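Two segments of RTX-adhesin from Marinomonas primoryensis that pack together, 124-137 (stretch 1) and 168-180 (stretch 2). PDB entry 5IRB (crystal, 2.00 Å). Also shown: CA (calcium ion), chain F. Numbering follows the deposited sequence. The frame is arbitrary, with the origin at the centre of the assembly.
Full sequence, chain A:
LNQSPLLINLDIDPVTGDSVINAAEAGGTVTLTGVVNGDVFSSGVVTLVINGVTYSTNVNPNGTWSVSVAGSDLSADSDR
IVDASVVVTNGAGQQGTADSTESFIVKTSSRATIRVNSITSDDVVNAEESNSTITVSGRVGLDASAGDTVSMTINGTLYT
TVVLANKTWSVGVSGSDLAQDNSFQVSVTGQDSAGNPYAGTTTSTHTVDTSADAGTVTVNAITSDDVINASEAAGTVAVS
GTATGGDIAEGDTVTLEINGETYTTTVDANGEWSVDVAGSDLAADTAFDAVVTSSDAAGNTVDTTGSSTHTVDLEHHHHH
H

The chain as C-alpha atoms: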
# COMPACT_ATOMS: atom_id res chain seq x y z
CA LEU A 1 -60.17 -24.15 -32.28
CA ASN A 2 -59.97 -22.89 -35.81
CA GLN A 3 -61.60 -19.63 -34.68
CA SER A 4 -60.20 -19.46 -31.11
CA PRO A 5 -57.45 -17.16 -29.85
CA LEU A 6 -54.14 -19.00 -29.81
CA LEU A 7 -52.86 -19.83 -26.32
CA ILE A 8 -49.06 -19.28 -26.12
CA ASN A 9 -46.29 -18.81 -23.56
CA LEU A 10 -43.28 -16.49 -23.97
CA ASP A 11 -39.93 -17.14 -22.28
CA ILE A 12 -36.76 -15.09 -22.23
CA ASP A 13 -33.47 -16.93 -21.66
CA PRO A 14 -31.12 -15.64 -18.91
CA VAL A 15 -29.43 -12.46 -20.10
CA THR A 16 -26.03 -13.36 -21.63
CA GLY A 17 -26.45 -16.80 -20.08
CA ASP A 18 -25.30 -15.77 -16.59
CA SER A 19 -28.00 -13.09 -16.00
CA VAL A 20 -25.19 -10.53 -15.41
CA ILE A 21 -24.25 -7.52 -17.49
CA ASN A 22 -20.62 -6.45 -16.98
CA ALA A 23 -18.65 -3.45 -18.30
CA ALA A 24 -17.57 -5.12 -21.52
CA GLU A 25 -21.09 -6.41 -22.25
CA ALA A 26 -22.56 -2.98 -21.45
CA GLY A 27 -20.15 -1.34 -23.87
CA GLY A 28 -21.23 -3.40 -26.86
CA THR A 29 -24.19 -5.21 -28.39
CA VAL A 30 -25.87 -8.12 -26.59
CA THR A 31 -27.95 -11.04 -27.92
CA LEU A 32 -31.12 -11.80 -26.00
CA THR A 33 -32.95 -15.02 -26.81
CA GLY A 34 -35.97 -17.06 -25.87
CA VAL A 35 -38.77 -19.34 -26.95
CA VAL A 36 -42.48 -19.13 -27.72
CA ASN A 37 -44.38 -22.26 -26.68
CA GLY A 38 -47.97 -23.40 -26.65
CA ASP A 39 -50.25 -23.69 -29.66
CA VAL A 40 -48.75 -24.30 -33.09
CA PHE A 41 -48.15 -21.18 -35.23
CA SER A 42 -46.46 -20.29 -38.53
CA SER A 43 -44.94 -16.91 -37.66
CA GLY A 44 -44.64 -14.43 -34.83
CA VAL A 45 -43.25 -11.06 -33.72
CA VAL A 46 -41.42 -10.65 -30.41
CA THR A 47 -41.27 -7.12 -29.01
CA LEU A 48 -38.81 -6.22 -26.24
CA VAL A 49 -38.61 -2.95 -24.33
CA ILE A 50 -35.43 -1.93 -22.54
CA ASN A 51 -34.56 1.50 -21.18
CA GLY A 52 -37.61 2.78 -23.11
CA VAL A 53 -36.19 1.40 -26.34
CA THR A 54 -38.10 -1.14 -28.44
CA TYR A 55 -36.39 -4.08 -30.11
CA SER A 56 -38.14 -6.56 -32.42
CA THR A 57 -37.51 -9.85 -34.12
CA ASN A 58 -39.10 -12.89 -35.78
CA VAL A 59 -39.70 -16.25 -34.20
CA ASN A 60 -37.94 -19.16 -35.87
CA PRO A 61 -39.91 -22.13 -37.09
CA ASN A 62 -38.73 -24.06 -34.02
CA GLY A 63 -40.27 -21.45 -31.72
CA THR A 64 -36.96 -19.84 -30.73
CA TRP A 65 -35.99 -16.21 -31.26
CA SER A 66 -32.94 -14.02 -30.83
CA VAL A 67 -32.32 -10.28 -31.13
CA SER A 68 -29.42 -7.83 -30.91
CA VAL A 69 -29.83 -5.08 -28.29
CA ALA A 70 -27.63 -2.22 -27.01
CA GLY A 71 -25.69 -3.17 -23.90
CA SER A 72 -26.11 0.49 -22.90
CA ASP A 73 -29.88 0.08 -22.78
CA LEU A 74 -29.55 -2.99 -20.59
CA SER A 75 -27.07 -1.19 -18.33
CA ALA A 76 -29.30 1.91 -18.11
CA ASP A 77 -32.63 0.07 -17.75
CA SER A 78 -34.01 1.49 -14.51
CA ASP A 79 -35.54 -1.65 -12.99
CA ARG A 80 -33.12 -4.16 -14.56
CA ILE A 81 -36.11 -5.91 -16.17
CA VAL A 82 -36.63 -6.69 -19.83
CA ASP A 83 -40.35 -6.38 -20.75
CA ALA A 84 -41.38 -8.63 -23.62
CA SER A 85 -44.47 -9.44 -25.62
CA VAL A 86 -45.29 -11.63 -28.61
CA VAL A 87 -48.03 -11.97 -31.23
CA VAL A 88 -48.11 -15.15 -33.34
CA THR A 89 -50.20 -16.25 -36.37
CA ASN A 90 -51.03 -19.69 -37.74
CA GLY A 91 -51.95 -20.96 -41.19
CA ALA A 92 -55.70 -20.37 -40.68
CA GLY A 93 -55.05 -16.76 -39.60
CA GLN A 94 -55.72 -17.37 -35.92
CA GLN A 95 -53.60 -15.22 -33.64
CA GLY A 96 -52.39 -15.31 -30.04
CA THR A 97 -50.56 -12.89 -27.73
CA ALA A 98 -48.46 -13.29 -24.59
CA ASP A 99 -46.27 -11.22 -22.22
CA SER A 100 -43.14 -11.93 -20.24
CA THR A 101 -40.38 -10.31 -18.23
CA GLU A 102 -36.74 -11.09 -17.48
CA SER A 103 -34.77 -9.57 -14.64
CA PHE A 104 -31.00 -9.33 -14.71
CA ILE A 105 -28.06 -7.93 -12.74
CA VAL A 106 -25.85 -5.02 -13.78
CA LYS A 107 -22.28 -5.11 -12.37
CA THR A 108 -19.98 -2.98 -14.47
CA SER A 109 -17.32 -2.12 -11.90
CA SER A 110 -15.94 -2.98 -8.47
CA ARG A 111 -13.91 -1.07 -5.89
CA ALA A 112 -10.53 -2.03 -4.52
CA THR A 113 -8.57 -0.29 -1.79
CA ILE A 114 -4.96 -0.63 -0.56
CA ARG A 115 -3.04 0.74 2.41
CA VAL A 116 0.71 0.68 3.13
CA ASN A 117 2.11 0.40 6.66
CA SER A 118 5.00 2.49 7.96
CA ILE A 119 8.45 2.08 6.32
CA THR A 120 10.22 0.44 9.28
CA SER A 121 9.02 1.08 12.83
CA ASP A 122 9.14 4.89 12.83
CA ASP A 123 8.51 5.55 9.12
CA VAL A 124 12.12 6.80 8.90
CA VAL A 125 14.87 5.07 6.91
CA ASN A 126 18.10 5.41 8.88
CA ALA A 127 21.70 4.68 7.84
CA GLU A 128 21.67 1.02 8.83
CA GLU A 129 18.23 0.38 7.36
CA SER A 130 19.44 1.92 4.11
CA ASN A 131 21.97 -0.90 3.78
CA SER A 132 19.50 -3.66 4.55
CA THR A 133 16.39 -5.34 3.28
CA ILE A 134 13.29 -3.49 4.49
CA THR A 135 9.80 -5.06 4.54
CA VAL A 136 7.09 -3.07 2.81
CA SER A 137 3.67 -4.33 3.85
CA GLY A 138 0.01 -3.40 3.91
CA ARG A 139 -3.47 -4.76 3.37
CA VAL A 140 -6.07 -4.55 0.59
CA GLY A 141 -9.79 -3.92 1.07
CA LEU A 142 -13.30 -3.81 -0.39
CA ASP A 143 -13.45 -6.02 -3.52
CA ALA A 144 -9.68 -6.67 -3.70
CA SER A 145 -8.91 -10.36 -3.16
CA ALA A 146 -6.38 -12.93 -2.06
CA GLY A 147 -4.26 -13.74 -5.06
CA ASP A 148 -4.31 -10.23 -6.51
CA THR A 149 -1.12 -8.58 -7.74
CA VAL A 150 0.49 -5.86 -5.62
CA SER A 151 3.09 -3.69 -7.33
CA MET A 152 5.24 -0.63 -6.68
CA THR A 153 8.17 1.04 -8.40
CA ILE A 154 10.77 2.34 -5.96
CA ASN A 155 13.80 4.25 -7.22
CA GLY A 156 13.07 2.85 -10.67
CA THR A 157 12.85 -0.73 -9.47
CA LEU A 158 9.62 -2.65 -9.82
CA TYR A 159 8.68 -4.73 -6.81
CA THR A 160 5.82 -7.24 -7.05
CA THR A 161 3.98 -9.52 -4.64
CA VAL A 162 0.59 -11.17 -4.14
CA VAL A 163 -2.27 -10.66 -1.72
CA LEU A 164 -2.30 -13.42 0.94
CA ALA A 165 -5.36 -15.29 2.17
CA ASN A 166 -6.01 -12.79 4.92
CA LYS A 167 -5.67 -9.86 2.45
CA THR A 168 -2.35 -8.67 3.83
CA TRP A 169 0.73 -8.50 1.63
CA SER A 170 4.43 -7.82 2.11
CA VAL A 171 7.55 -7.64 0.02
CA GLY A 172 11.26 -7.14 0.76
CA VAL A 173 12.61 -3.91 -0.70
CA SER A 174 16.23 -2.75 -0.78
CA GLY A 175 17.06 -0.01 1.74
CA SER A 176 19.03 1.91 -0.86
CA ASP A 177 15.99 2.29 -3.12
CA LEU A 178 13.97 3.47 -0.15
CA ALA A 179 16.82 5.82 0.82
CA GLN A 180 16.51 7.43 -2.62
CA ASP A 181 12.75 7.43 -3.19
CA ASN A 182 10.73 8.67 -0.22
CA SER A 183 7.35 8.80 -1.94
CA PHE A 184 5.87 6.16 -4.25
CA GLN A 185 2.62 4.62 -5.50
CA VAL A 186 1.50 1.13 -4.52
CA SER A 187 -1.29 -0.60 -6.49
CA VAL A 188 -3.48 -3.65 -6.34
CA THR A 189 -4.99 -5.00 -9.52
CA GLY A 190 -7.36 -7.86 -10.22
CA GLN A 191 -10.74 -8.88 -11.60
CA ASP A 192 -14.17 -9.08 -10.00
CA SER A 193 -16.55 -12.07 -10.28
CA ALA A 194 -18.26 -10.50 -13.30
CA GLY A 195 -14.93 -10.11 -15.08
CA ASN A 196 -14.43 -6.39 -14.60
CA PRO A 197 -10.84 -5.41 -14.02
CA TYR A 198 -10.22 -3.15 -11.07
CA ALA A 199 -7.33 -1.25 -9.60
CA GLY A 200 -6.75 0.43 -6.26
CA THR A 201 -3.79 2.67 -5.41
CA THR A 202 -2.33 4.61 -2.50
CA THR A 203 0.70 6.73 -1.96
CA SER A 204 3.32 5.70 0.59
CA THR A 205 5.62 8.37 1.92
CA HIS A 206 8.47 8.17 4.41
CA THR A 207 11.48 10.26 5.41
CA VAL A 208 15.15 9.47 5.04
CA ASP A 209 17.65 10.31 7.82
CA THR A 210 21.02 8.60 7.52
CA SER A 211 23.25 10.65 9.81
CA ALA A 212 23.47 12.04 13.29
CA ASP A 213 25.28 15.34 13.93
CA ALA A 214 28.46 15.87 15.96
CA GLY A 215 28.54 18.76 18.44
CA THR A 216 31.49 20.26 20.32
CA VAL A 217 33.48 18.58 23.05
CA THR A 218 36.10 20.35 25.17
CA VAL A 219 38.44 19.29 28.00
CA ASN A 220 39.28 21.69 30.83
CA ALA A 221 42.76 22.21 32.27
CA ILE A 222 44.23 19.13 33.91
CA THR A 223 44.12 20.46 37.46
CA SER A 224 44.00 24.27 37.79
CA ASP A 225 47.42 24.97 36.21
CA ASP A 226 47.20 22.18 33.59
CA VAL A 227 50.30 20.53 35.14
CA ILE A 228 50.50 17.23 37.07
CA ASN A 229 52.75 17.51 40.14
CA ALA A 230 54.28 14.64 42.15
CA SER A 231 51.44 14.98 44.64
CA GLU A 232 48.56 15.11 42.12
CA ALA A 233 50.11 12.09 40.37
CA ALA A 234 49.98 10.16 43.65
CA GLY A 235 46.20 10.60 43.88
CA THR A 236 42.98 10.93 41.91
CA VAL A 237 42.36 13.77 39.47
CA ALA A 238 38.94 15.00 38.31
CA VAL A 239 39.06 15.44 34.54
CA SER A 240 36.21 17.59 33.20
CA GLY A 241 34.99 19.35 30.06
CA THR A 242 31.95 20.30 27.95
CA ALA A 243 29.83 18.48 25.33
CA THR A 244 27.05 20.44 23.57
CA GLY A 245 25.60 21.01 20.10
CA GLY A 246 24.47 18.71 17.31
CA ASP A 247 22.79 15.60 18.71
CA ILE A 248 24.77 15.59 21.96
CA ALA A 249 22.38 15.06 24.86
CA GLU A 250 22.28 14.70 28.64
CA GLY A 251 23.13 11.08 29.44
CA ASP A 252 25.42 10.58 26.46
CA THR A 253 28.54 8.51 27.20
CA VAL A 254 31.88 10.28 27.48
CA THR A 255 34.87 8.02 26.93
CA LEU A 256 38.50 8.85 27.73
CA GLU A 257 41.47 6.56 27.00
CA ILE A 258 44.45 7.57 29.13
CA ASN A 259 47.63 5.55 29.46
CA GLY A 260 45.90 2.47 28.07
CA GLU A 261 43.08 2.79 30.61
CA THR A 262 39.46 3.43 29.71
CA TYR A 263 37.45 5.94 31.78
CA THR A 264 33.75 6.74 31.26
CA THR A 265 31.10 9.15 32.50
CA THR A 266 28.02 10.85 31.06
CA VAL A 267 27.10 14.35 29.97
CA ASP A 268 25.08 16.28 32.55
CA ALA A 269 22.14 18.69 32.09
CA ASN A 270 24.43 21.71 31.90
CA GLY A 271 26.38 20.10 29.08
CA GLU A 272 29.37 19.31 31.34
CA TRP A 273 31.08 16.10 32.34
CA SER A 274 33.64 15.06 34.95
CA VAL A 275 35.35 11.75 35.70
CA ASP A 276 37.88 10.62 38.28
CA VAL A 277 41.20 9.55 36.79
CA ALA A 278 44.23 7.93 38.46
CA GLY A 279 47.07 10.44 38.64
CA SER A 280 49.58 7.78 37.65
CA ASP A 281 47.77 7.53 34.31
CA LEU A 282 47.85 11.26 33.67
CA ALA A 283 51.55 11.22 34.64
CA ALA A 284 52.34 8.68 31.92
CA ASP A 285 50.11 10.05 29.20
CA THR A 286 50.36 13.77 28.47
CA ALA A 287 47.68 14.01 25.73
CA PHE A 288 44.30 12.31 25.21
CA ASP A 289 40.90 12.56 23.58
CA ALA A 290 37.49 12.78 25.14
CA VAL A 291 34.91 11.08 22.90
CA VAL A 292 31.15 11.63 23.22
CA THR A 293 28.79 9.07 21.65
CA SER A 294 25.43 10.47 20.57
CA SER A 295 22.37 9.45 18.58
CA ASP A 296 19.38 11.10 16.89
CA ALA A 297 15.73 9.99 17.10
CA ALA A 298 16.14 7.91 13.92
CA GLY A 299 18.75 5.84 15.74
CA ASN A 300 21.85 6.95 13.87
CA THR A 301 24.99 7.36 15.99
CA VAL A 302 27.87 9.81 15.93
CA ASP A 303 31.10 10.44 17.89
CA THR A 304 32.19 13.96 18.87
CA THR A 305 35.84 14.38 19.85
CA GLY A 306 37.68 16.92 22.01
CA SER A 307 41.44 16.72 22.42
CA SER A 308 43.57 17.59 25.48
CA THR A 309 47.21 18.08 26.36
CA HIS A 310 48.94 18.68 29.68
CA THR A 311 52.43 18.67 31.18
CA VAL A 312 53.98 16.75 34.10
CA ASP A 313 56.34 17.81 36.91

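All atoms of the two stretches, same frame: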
# COMPACT_ATOMS: atom_id res chain seq x y z
N VAL A 124 10.86 6.15 9.28
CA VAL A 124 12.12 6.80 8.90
C VAL A 124 13.18 5.76 8.49
O VAL A 124 13.46 4.79 9.22
CB VAL A 124 12.66 7.68 10.05
CG1 VAL A 124 13.98 8.32 9.67
CG2 VAL A 124 11.63 8.74 10.40
N VAL A 125 13.79 5.96 7.33
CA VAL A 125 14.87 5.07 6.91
C VAL A 125 16.20 5.61 7.40
O VAL A 125 16.68 6.62 6.89
CB VAL A 125 14.92 4.89 5.39
CG1 VAL A 125 16.12 4.03 5.00
CG2 VAL A 125 13.63 4.23 4.88
N ASN A 126 16.80 4.95 8.39
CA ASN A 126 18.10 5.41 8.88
C ASN A 126 19.27 4.79 8.11
O ASN A 126 19.06 4.00 7.19
CB ASN A 126 18.24 5.17 10.40
CG ASN A 126 18.42 3.70 10.77
OD1 ASN A 126 18.71 2.84 9.93
ND2 ASN A 126 18.28 3.41 12.06
N ALA A 127 20.49 5.13 8.53
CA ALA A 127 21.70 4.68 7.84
C ALA A 127 21.79 3.16 7.70
O ALA A 127 22.00 2.64 6.61
CB ALA A 127 22.96 5.22 8.56
N GLU A 128 21.62 2.47 8.81
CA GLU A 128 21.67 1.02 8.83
C GLU A 128 20.56 0.36 8.03
O GLU A 128 20.78 -0.64 7.35
CB GLU A 128 21.67 0.55 10.29
CG GLU A 128 21.19 -0.86 10.54
CD GLU A 128 21.48 -1.31 11.98
OE1 GLU A 128 21.72 -0.44 12.86
OE2 GLU A 128 21.40 -2.53 12.23
N GLU A 129 19.37 0.95 8.07
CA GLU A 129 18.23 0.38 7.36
C GLU A 129 18.44 0.56 5.87
O GLU A 129 18.03 -0.27 5.06
CB GLU A 129 16.93 1.06 7.83
CG GLU A 129 16.49 0.67 9.26
CD GLU A 129 15.48 1.66 9.88
OE1 GLU A 129 15.47 2.84 9.45
OE2 GLU A 129 14.68 1.25 10.79
N SER A 130 19.16 1.62 5.51
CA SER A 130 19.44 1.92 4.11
C SER A 130 20.41 0.93 3.49
O SER A 130 20.54 0.89 2.27
CB SER A 130 20.00 3.32 3.98
OG SER A 130 21.37 3.31 4.32
N ASN A 131 21.08 0.13 4.31
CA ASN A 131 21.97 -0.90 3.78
C ASN A 131 21.44 -2.29 4.05
O ASN A 131 22.22 -3.25 4.11
CB ASN A 131 23.38 -0.77 4.38
CG ASN A 131 24.12 0.46 3.87
OD1 ASN A 131 24.55 0.52 2.72
ND2 ASN A 131 24.29 1.44 4.75
N SER A 132 20.12 -2.40 4.20
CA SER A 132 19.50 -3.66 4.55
C SER A 132 18.28 -3.91 3.69
O SER A 132 17.83 -3.03 2.95
CB SER A 132 19.06 -3.68 6.01
OG SER A 132 20.18 -3.57 6.88
N THR A 133 17.69 -5.08 3.86
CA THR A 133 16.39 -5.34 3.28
C THR A 133 15.32 -4.81 4.22
O THR A 133 15.31 -5.14 5.40
CB THR A 133 16.20 -6.83 3.03
OG1 THR A 133 17.13 -7.26 2.03
CG2 THR A 133 14.74 -7.12 2.54
N ILE A 134 14.40 -4.00 3.70
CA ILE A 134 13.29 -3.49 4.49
C ILE A 134 11.95 -4.03 3.97
O ILE A 134 11.68 -3.99 2.77
CB ILE A 134 13.26 -1.96 4.46
CG1 ILE A 134 14.50 -1.36 5.13
CG2 ILE A 134 12.03 -1.42 5.15
CD1 ILE A 134 14.67 0.10 4.79
N THR A 135 11.13 -4.56 4.88
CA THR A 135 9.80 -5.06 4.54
C THR A 135 8.80 -3.94 4.26
O THR A 135 8.58 -3.06 5.10
CB THR A 135 9.19 -5.90 5.68
OG1 THR A 135 10.02 -7.02 5.97
CG2 THR A 135 7.77 -6.40 5.26
N VAL A 136 8.20 -3.97 3.07
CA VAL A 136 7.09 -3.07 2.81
C VAL A 136 5.83 -3.91 2.83
O VAL A 136 5.73 -4.91 2.12
CB VAL A 136 7.23 -2.35 1.45
CG1 VAL A 136 6.04 -1.44 1.20
CG2 VAL A 136 8.53 -1.54 1.43
N SER A 137 4.86 -3.51 3.66
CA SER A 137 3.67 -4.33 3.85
C SER A 137 2.43 -3.46 3.94
O SER A 137 2.50 -2.24 4.06
CB SER A 137 3.82 -5.21 5.10
OG SER A 137 3.77 -4.44 6.31
N THR A 168 -3.60 -9.40 3.67
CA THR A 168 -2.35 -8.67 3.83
C THR A 168 -1.38 -9.03 2.71
O THR A 168 -1.66 -9.92 1.88
CB THR A 168 -1.67 -8.96 5.18
OG1 THR A 168 -1.27 -10.33 5.23
CG2 THR A 168 -2.64 -8.65 6.33
N TRP A 169 -0.30 -8.26 2.62
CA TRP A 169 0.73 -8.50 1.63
C TRP A 169 2.03 -7.93 2.19
O TRP A 169 1.99 -7.00 2.98
CB TRP A 169 0.40 -7.85 0.28
CG TRP A 169 0.12 -6.39 0.33
CD1 TRP A 169 -1.11 -5.78 0.44
CD2 TRP A 169 1.08 -5.34 0.32
NE1 TRP A 169 -0.97 -4.41 0.47
CE2 TRP A 169 0.39 -4.11 0.42
CE3 TRP A 169 2.49 -5.31 0.24
CZ2 TRP A 169 1.03 -2.87 0.43
CZ3 TRP A 169 3.14 -4.07 0.26
CH2 TRP A 169 2.42 -2.88 0.35
N SER A 170 3.17 -8.47 1.78
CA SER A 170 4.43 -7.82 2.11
C SER A 170 5.47 -8.20 1.09
O SER A 170 5.37 -9.25 0.46
CB SER A 170 4.91 -8.20 3.51
OG SER A 170 5.21 -9.58 3.57
N VAL A 171 6.47 -7.35 0.95
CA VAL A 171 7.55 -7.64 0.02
C VAL A 171 8.84 -6.95 0.51
O VAL A 171 8.80 -5.83 1.05
CB VAL A 171 7.18 -7.18 -1.41
CG1 VAL A 171 6.98 -5.69 -1.48
CG2 VAL A 171 8.22 -7.64 -2.41
N GLY A 172 9.95 -7.66 0.37
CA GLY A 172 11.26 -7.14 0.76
C GLY A 172 11.76 -6.15 -0.27
O GLY A 172 11.80 -6.43 -1.46
N VAL A 173 12.13 -4.96 0.19
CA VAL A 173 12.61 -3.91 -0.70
C VAL A 173 14.02 -3.52 -0.24
O VAL A 173 14.31 -3.56 0.94
CB VAL A 173 11.65 -2.70 -0.67
CG1 VAL A 173 12.28 -1.45 -1.30
CG2 VAL A 173 10.30 -3.07 -1.33
N SER A 174 14.89 -3.15 -1.17
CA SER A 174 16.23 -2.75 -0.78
C SER A 174 16.23 -1.36 -0.13
O SER A 174 15.66 -0.40 -0.67
CB SER A 174 17.16 -2.78 -1.98
OG SER A 174 16.99 -1.61 -2.75
N GLY A 175 16.84 -1.27 1.05
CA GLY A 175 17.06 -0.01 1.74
C GLY A 175 17.58 1.13 0.89
O GLY A 175 17.18 2.28 1.07
N SER A 176 18.46 0.84 -0.05
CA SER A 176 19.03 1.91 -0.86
C SER A 176 18.02 2.51 -1.83
O SER A 176 18.08 3.71 -2.10
CB SER A 176 20.27 1.41 -1.61
OG SER A 176 20.06 0.12 -2.16
N ASP A 177 17.08 1.70 -2.34
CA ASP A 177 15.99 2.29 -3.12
C ASP A 177 15.13 3.18 -2.24
O ASP A 177 14.80 4.30 -2.62
CB ASP A 177 15.12 1.21 -3.81
CG ASP A 177 15.88 0.48 -4.90
OD1 ASP A 177 16.76 1.12 -5.53
OD2 ASP A 177 15.59 -0.71 -5.13
N LEU A 178 14.79 2.69 -1.06
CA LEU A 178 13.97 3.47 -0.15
C LEU A 178 14.70 4.72 0.32
O LEU A 178 14.07 5.74 0.56
CB LEU A 178 13.53 2.61 1.05
CG LEU A 178 12.48 1.53 0.69
CD1 LEU A 178 12.34 0.47 1.77
CD2 LEU A 178 11.13 2.19 0.42
N ALA A 179 16.02 4.64 0.47
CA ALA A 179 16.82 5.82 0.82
C ALA A 179 16.75 6.91 -0.26
O ALA A 179 16.93 8.09 0.04
CB ALA A 179 18.29 5.43 1.07
N GLN A 180 16.48 6.50 -1.50
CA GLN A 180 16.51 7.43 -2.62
C GLN A 180 15.14 7.83 -3.15
O GLN A 180 15.05 8.69 -4.02
CB GLN A 180 17.35 6.85 -3.74
CG GLN A 180 18.82 6.91 -3.43
CD GLN A 180 19.65 6.02 -4.33
OE1 GLN A 180 19.95 6.38 -5.47
NE2 GLN A 180 20.02 4.85 -3.82
CA CA F . 13.48 3.45 10.92
O HOH W 1 20.32 -1.77 0.65
O HOH W 2 13.12 2.20 12.41
O HOH W 3 14.85 5.03 12.35

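Strands 133–137 and 168–174 pair antiparallel, and the side chains of Ile 134, Val 136, Val 171 and Val 173 share one face of the sheet. Backbone hydrogen bonds set this register: Ile 134 N to Val 173 O and Val 136 N to Val 171 O are each 2.8 Å, and both are reciprocated. Val 136, with chi1 t, places CG2 3.6 Å from Val 173 CG2 and CG1 4.0 Å from Trp 169 CH2. The p rotamer of Trp 169 (chi1 55°, chi2 -94°) brings the indole nearer the neighbouring strand, although its CA-to-CB bond points sideways, and Ser 137 CA lies over one ring face. Leu 178 (m, t) extends from the helix to bring CD1 3.7 Å from Ile 134 CB.

Gly 175 begins the helix. Its N donates to Ser 132 O (2.8 Å), and a CB there would clash with Glu 129 O. Ser 174, chi1 p, caps this helix through a weak bond from Asp 177 N to Ser 174 OG (3.3 Å). In the facing turn, the p rotamer of Ser 130 directs OG to Ala 127 O (2.5 Å, very short). Glu 129 turns its carboxylate away from the second stretch to chelate calcium, with OE1 and OE2 each 2.5 Å from the ion CA.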